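Chitin elicitor-binding protein (Oryza sativa subsp. japonica, PDB 5JCD) binds chitin oligosaccharides through its lysin-motif ectodomain, the part described here, and helps relay the fungal elicitor signal that starts rice defence responses. Local coordinates at residues G28-R33 and S62-P67; A111-I116 and W129-C134; N175-P180 and M185-D190. All blocks are in the same frame, centred on the assembly; numbering follows the deposited sequence.

Contact 1: residues G28-R33 and S62-P67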
# COMPACT_ATOMS: atom_id res chain seq x y z
N GLY A 28 -4.24 -6.75 15.93
CA GLY A 28 -2.98 -7.24 16.48
C GLY A 28 -2.15 -8.03 15.48
O GLY A 28 -0.94 -7.85 15.39
N ASN A 29 -2.81 -8.91 14.73
CA ASN A 29 -2.12 -9.67 13.68
C ASN A 29 -1.59 -8.82 12.53
O ASN A 29 -0.52 -9.09 11.98
CB ASN A 29 -3.02 -10.75 13.12
CG ASN A 29 -3.09 -11.95 13.99
OD1 ASN A 29 -4.17 -12.42 14.34
ND2 ASN A 29 -1.93 -12.46 14.36
N LEU A 30 -2.37 -7.82 12.15
CA LEU A 30 -1.99 -6.91 11.09
C LEU A 30 -0.75 -6.14 11.54
O LEU A 30 0.22 -6.02 10.80
CB LEU A 30 -3.16 -5.96 10.77
CG LEU A 30 -4.30 -6.62 9.99
CD1 LEU A 30 -5.51 -5.70 9.80
CD2 LEU A 30 -3.76 -7.04 8.66
N VAL A 31 -0.78 -5.67 12.78
CA VAL A 31 0.37 -4.99 13.37
C VAL A 31 1.60 -5.87 13.26
O VAL A 31 2.69 -5.39 12.96
CB VAL A 31 0.14 -4.63 14.85
CG1 VAL A 31 1.43 -4.11 15.48
CG2 VAL A 31 -0.97 -3.61 14.97
N ALA A 32 1.41 -7.16 13.52
CA ALA A 32 2.48 -8.15 13.42
C ALA A 32 2.94 -8.46 11.99
O ALA A 32 4.14 -8.43 11.71
CB ALA A 32 2.07 -9.44 14.14
N ARG A 33 2.00 -8.74 11.09
CA ARG A 33 2.38 -9.07 9.71
C ARG A 33 3.08 -7.89 9.06
O ARG A 33 4.04 -8.04 8.30
CB ARG A 33 1.14 -9.44 8.87
CG ARG A 33 1.38 -9.57 7.34
CD ARG A 33 0.06 -9.86 6.58
NE ARG A 33 -0.81 -10.70 7.40
CZ ARG A 33 -2.11 -10.86 7.19
NH1 ARG A 33 -2.73 -10.25 6.19
NH2 ARG A 33 -2.80 -11.64 8.02
N SER A 62 -12.75 -7.30 4.13
CA SER A 62 -12.96 -5.92 4.57
C SER A 62 -11.65 -5.16 4.53
O SER A 62 -10.58 -5.78 4.47
CB SER A 62 -13.52 -5.87 5.99
OG SER A 62 -12.50 -6.05 6.94
N THR A 63 -11.72 -3.84 4.52
CA THR A 63 -10.51 -3.03 4.34
C THR A 63 -10.00 -2.41 5.64
O THR A 63 -10.77 -2.14 6.54
CB THR A 63 -10.74 -1.89 3.33
OG1 THR A 63 -11.75 -1.02 3.83
CG2 THR A 63 -11.18 -2.46 1.97
N VAL A 64 -8.69 -2.22 5.70
CA VAL A 64 -8.05 -1.59 6.83
C VAL A 64 -6.98 -0.67 6.31
O VAL A 64 -6.14 -1.07 5.51
CB VAL A 64 -7.34 -2.61 7.76
CG1 VAL A 64 -6.70 -1.89 8.97
CG2 VAL A 64 -8.29 -3.67 8.22
N LYS A 65 -6.98 0.55 6.82
CA LYS A 65 -5.96 1.50 6.47
C LYS A 65 -4.68 1.17 7.22
O LYS A 65 -4.66 1.16 8.44
CB LYS A 65 -6.43 2.88 6.85
CG LYS A 65 -5.79 4.02 6.07
CD LYS A 65 -6.56 5.31 6.39
CE LYS A 65 -6.17 6.47 5.51
NZ LYS A 65 -4.76 6.86 5.66
N ILE A 66 -3.60 0.93 6.50
CA ILE A 66 -2.35 0.59 7.16
C ILE A 66 -1.29 1.63 6.84
O ILE A 66 -0.88 1.75 5.70
CB ILE A 66 -1.89 -0.84 6.80
CG1 ILE A 66 -2.99 -1.84 7.19
CG2 ILE A 66 -0.55 -1.17 7.48
CD1 ILE A 66 -2.66 -3.27 6.97
N PRO A 67 -0.89 2.42 7.85
CA PRO A 67 0.14 3.47 7.76
C PRO A 67 1.54 2.90 7.83
O PRO A 67 1.75 1.85 8.43
CB PRO A 67 -0.12 4.37 8.98
CG PRO A 67 -1.05 3.63 9.86
CD PRO A 67 -1.45 2.32 9.20
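Leu30 meets Val64 and Ile66 in a small, wholly apolar helix-on-strand contact, buried beneath the first helix of the N-terminal part of the ectodomain. Only 112 Å² is hidden between the two segments, yet all three touching side chains are buried. Leu30 is the single residue that segment 28-33 contributes. Its CG stands anti to the carbonyl carbon (chi1 -74°), and the branched end is carried out from the helix toward the strand, where the two methyls divide the work. Leu30 and Val64 meet tip to tip, with Leu30 CD1 3.8 Å from Val64 CG2. The other methyl of Val64, CG1, is slightly farther from Leu30 CD1, at 4.1 Å. Leu30 CD2 turns to the other neighbour and lies 4.3 Å from CD1 of Ile66, a looser approach. A forked leucine suits this place because one side chain can serve two strand residues. Val64 and Ile66, two positions apart on an extended strand, both direct their CB atoms at the helix. Beta-branched residues are at home in such a strand, whose backbone comes nearest at Ile66: the CA of Ile66 is 8.5 Å from the CA of Leu30. Pro22, part of a chitin-binding site, has its side chain about 7 Å from that of Leu30. Around the contact, Leu42 of helix 39-45 packs on Leu30, Tyr19 of strand 12-20 touches both Leu30 and Ile66, and Val58 of strand 57-58 touches Leu30 and Val64.

Contact 2: residues A111-I116 and W129-C134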
# COMPACT_ATOMS: atom_id res chain seq x y z
N ALA A 111 11.04 -8.77 -6.86
CA ALA A 111 12.30 -9.31 -7.34
C ALA A 111 13.42 -8.27 -7.27
O ALA A 111 14.47 -8.50 -6.65
CB ALA A 111 12.14 -9.86 -8.76
N ALA A 112 13.19 -7.11 -7.88
CA ALA A 112 14.21 -6.06 -7.91
C ALA A 112 14.60 -5.60 -6.50
O ALA A 112 15.78 -5.40 -6.22
CB ALA A 112 13.73 -4.87 -8.73
N ALA A 113 13.62 -5.48 -5.62
CA ALA A 113 13.83 -4.99 -4.26
C ALA A 113 14.69 -5.90 -3.38
O ALA A 113 15.37 -5.43 -2.46
CB ALA A 113 12.49 -4.73 -3.58
N ASN A 114 14.67 -7.20 -3.64
CA ASN A 114 15.43 -8.11 -2.78
C ASN A 114 16.71 -8.60 -3.44
O ASN A 114 17.36 -9.52 -2.94
CB ASN A 114 14.56 -9.27 -2.32
CG ASN A 114 13.43 -8.82 -1.41
OD1 ASN A 114 13.59 -8.73 -0.19
ND2 ASN A 114 12.28 -8.52 -2.00
N ASN A 115 17.06 -7.96 -4.55
CA ASN A 115 18.33 -8.14 -5.27
C ASN A 115 18.71 -9.55 -5.69
O ASN A 115 19.24 -9.75 -6.78
CB ASN A 115 19.49 -7.57 -4.45
CG ASN A 115 19.67 -6.08 -4.65
OD1 ASN A 115 19.29 -5.53 -5.70
ND2 ASN A 115 20.24 -5.41 -3.66
N ILE A 116 18.44 -10.52 -4.83
CA ILE A 116 18.77 -11.91 -5.10
C ILE A 116 17.95 -12.49 -6.27
O ILE A 116 18.48 -13.31 -7.04
CB ILE A 116 18.61 -12.78 -3.83
CG1 ILE A 116 19.42 -12.18 -2.67
CG2 ILE A 116 19.03 -14.22 -4.11
CD1 ILE A 116 19.33 -12.97 -1.37
N TRP A 129 11.79 -8.27 1.62
CA TRP A 129 11.30 -6.91 1.81
C TRP A 129 10.21 -6.64 0.79
O TRP A 129 10.46 -6.70 -0.41
CB TRP A 129 12.42 -5.88 1.62
CG TRP A 129 11.94 -4.45 1.55
CD1 TRP A 129 10.89 -3.90 2.25
CD2 TRP A 129 12.45 -3.40 0.71
NE1 TRP A 129 10.74 -2.58 1.92
CE2 TRP A 129 11.68 -2.24 0.97
CE3 TRP A 129 13.49 -3.33 -0.24
CZ2 TRP A 129 11.91 -1.01 0.33
CZ3 TRP A 129 13.72 -2.10 -0.88
CH2 TRP A 129 12.93 -0.96 -0.60
N ILE A 130 9.01 -6.31 1.26
CA ILE A 130 7.92 -5.97 0.35
C ILE A 130 7.84 -4.44 0.19
O ILE A 130 7.48 -3.73 1.13
CB ILE A 130 6.57 -6.51 0.90
CG1 ILE A 130 6.68 -8.00 1.24
CG2 ILE A 130 5.43 -6.23 -0.06
CD1 ILE A 130 7.04 -8.90 0.05
N PRO A 131 8.17 -3.92 -1.00
CA PRO A 131 8.16 -2.47 -1.21
C PRO A 131 6.78 -1.91 -1.55
O PRO A 131 6.52 -1.58 -2.70
CB PRO A 131 9.06 -2.31 -2.44
CG PRO A 131 8.78 -3.58 -3.24
CD PRO A 131 8.57 -4.66 -2.21
N LEU A 132 5.90 -1.77 -0.55
CA LEU A 132 4.60 -1.12 -0.77
C LEU A 132 4.77 0.27 -1.41
O LEU A 132 5.66 1.05 -1.04
CB LEU A 132 3.85 -0.99 0.55
CG LEU A 132 3.70 -2.32 1.29
CD1 LEU A 132 3.13 -2.09 2.67
CD2 LEU A 132 2.78 -3.25 0.49
N PRO A 133 3.92 0.57 -2.39
CA PRO A 133 4.06 1.82 -3.14
C PRO A 133 3.64 3.06 -2.33
O PRO A 133 2.62 3.07 -1.62
CB PRO A 133 3.14 1.60 -4.34
CG PRO A 133 2.07 0.71 -3.81
CD PRO A 133 2.69 -0.16 -2.76
N CYS A 134 4.42 4.11 -2.47
CA CYS A 134 4.17 5.33 -1.73
C CYS A 134 4.91 6.47 -2.39
O CYS A 134 5.61 6.29 -3.38
CB CYS A 134 4.62 5.19 -0.26
SG CYS A 134 6.39 4.82 0.00
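Asn114 and Trp129 are joined by a pair of hydrogen bonds, in which one side-chain amide serves both the backbone N and the backbone O of a single residue. The N-H of Trp129 gives a short bond to Asn114 OD1 (2.6 Å), arriving in the carbonyl plane on a lone pair and nearly straight at 160°. In return Asn114 ND2 donates to Trp129 O at 3.0 Å, less squarely, tilted 26° from the plane of the Trp129 carbonyl. ND2 has a second acceptor in Ile110 O, so the amide also ties back to its own helix. Asparagine suits the place because it offers donor and acceptor side by side. With an alanine here, Trp129 N and O would probably lose these mates and the helix end its tie to the strand. Beside these bonds, Ala113 CB packs 3.8 Å from Trp129 CE3 and 3.9 Å from Pro131 CG; its small methyl touches both the ring and the proline. Ala113 O lies at the indole edge, while the indole NE1 is satisfied by Ser79 O. Asn114 also belongs to a chitin-binding site of this LysM domain. The amide thus links the end of helix 107-113 to strand 127-129, with Gln78 of strand 76-79 touching Trp129 and Pro131.

Contact 3: residues N175-P180 and M185-D190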
# COMPACT_ATOMS: atom_id res chain seq x y z
N ASN A 175 -2.48 9.97 -11.45
CA ASN A 175 -2.32 8.59 -11.87
C ASN A 175 -2.18 8.36 -13.36
O ASN A 175 -2.23 7.22 -13.81
CB ASN A 175 -3.44 7.75 -11.27
CG ASN A 175 -3.31 7.63 -9.76
OD1 ASN A 175 -2.52 6.82 -9.28
ND2 ASN A 175 -4.08 8.43 -9.01
N LYS A 176 -1.97 9.44 -14.11
CA LYS A 176 -1.83 9.41 -15.57
C LYS A 176 -2.92 8.57 -16.24
O LYS A 176 -2.63 7.64 -16.98
CB LYS A 176 -0.44 8.95 -16.00
CG LYS A 176 0.68 9.60 -15.24
CD LYS A 176 1.99 8.94 -15.62
CE LYS A 176 3.17 9.53 -14.87
NZ LYS A 176 3.56 8.63 -13.72
N ILE A 177 -4.17 8.90 -15.96
CA ILE A 177 -5.29 8.18 -16.52
C ILE A 177 -5.92 9.03 -17.61
O ILE A 177 -6.56 10.05 -17.32
CB ILE A 177 -6.34 7.86 -15.43
CG1 ILE A 177 -5.82 6.79 -14.48
CG2 ILE A 177 -7.66 7.40 -16.03
CD1 ILE A 177 -6.66 6.68 -13.20
N ASP A 178 -5.72 8.61 -18.86
CA ASP A 178 -6.22 9.33 -20.02
C ASP A 178 -7.73 9.17 -20.10
O ASP A 178 -8.44 10.14 -20.39
CB ASP A 178 -5.59 8.78 -21.30
CG ASP A 178 -4.10 9.02 -21.34
OD1 ASP A 178 -3.65 10.08 -20.85
OD2 ASP A 178 -3.39 8.14 -21.87
N ASP A 179 -8.20 7.95 -19.88
CA ASP A 179 -9.63 7.67 -20.00
C ASP A 179 -10.19 6.98 -18.75
O ASP A 179 -9.95 5.79 -18.52
CB ASP A 179 -9.88 6.84 -21.26
CG ASP A 179 -11.37 6.65 -21.55
OD1 ASP A 179 -12.21 7.31 -20.92
OD2 ASP A 179 -11.69 5.84 -22.45
N PRO A 180 -10.94 7.73 -17.93
CA PRO A 180 -11.60 7.28 -16.71
C PRO A 180 -12.43 6.03 -16.95
O PRO A 180 -12.47 5.16 -16.08
CB PRO A 180 -12.53 8.45 -16.35
CG PRO A 180 -11.83 9.65 -16.93
CD PRO A 180 -11.17 9.17 -18.19
N MET A 185 -10.94 -2.93 -12.40
CA MET A 185 -10.98 -3.51 -11.08
C MET A 185 -9.56 -3.97 -10.71
O MET A 185 -8.86 -4.57 -11.52
CB MET A 185 -11.93 -4.69 -11.07
CG MET A 185 -12.10 -5.36 -9.72
SD MET A 185 -12.99 -6.92 -9.87
CE MET A 185 -13.41 -7.28 -8.16
N GLY A 186 -9.11 -3.62 -9.50
CA GLY A 186 -7.81 -4.05 -9.04
C GLY A 186 -6.67 -3.17 -9.50
O GLY A 186 -5.54 -3.35 -9.07
N GLN A 187 -6.97 -2.18 -10.34
CA GLN A 187 -6.00 -1.14 -10.65
C GLN A 187 -5.62 -0.39 -9.36
O GLN A 187 -6.47 0.00 -8.57
CB GLN A 187 -6.59 -0.13 -11.63
CG GLN A 187 -5.57 0.91 -12.12
CD GLN A 187 -6.08 1.69 -13.33
OE1 GLN A 187 -7.17 1.42 -13.85
NE2 GLN A 187 -5.28 2.64 -13.80
N ILE A 188 -4.33 -0.19 -9.17
CA ILE A 188 -3.80 0.47 -8.00
C ILE A 188 -3.64 1.97 -8.23
O ILE A 188 -2.86 2.39 -9.07
CB ILE A 188 -2.43 -0.10 -7.63
CG1 ILE A 188 -2.51 -1.63 -7.52
CG2 ILE A 188 -1.91 0.55 -6.37
CD1 ILE A 188 -3.48 -2.13 -6.47
N LEU A 189 -4.37 2.77 -7.46
CA LEU A 189 -4.30 4.21 -7.57
C LEU A 189 -3.50 4.85 -6.40
O LEU A 189 -3.61 4.43 -5.25
CB LEU A 189 -5.72 4.79 -7.59
CG LEU A 189 -6.67 4.42 -8.75
CD1 LEU A 189 -8.00 5.16 -8.65
CD2 LEU A 189 -6.03 4.75 -10.07
N ASP A 190 -2.74 5.88 -6.73
CA ASP A 190 -2.05 6.74 -5.78
C ASP A 190 -2.98 7.91 -5.47
O ASP A 190 -3.15 8.79 -6.29
CB ASP A 190 -0.74 7.27 -6.38
CG ASP A 190 -0.01 8.30 -5.48
OD1 ASP A 190 -0.52 8.65 -4.39
OD2 ASP A 190 1.07 8.78 -5.87
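Asn175 keeps its CG anti to the carbonyl carbon (chi1 -68°), and a second torsion of -80° turns its amide toward the backbone of Asp190 at the point where the two segments come closest. There OD1 accepts the N-H of Asp190 at 2.7 Å in an almost straight bond (167°), the donor tilted slightly from the carbonyl plane. ND2 of Asn175 donates to Asp190 O at 2.9 Å, approaching from above the plane of the Asp190 carbonyl instead of along a lone pair. Asparagine is apt here, since its short amide can answer both N-H and C=O of one strand residue. Next to this pair, the side chains of Ile177 and Leu189 cross at about a right angle, with Ile177 CD1 3.7 Å from Leu189 CD2; the same CD2 of Leu189 lies 4.0 Å from Asn175 CG, flanking the amide with hydrocarbon. Ile177 is brought there by a Schellman motif that ends helix 168-174, with Lys176 at positive phi as the C-prime residue. The Asp190 carboxylate stands roughly perpendicular to the Asn175 amide and is engaged elsewhere, through OD1 with His146 ND1 and through OD2 in a salt bridge with Arg174. Asn175 ND2 has a further acceptor in Leu171 O. Two kinds of bond thus meet here: neutral amide-to-backbone bonds join helix end and strand within this LysM domain, while the aspartate carboxylate is held by His146 and Arg174, the arginine probably balancing its charge.

Overall arrangement
The three contacts follow one another along the chain, each closing before the next opens, and all reach the same mixed sheet. Contact 1 uses strand 63-72 and contact 3 strand 188-193; contact 2 touches at the end of strand 127-129, and its second segment runs on into strand 133-134 of the shared sheet. Their centres lie 19 to 24 Å apart and none touches another, although contacts 2 and 3 approach to about 5 Å between nearest atoms; contacts 1 and 3 fall on opposite sides of the chain's centre. Contacts 2 and 3 occupy successive LysM domains and repeat one device, an asparagine just after a helix gripping a strand backbone. The shared sheet probably helps to hold these regions together in one chitin-binding ectodomain.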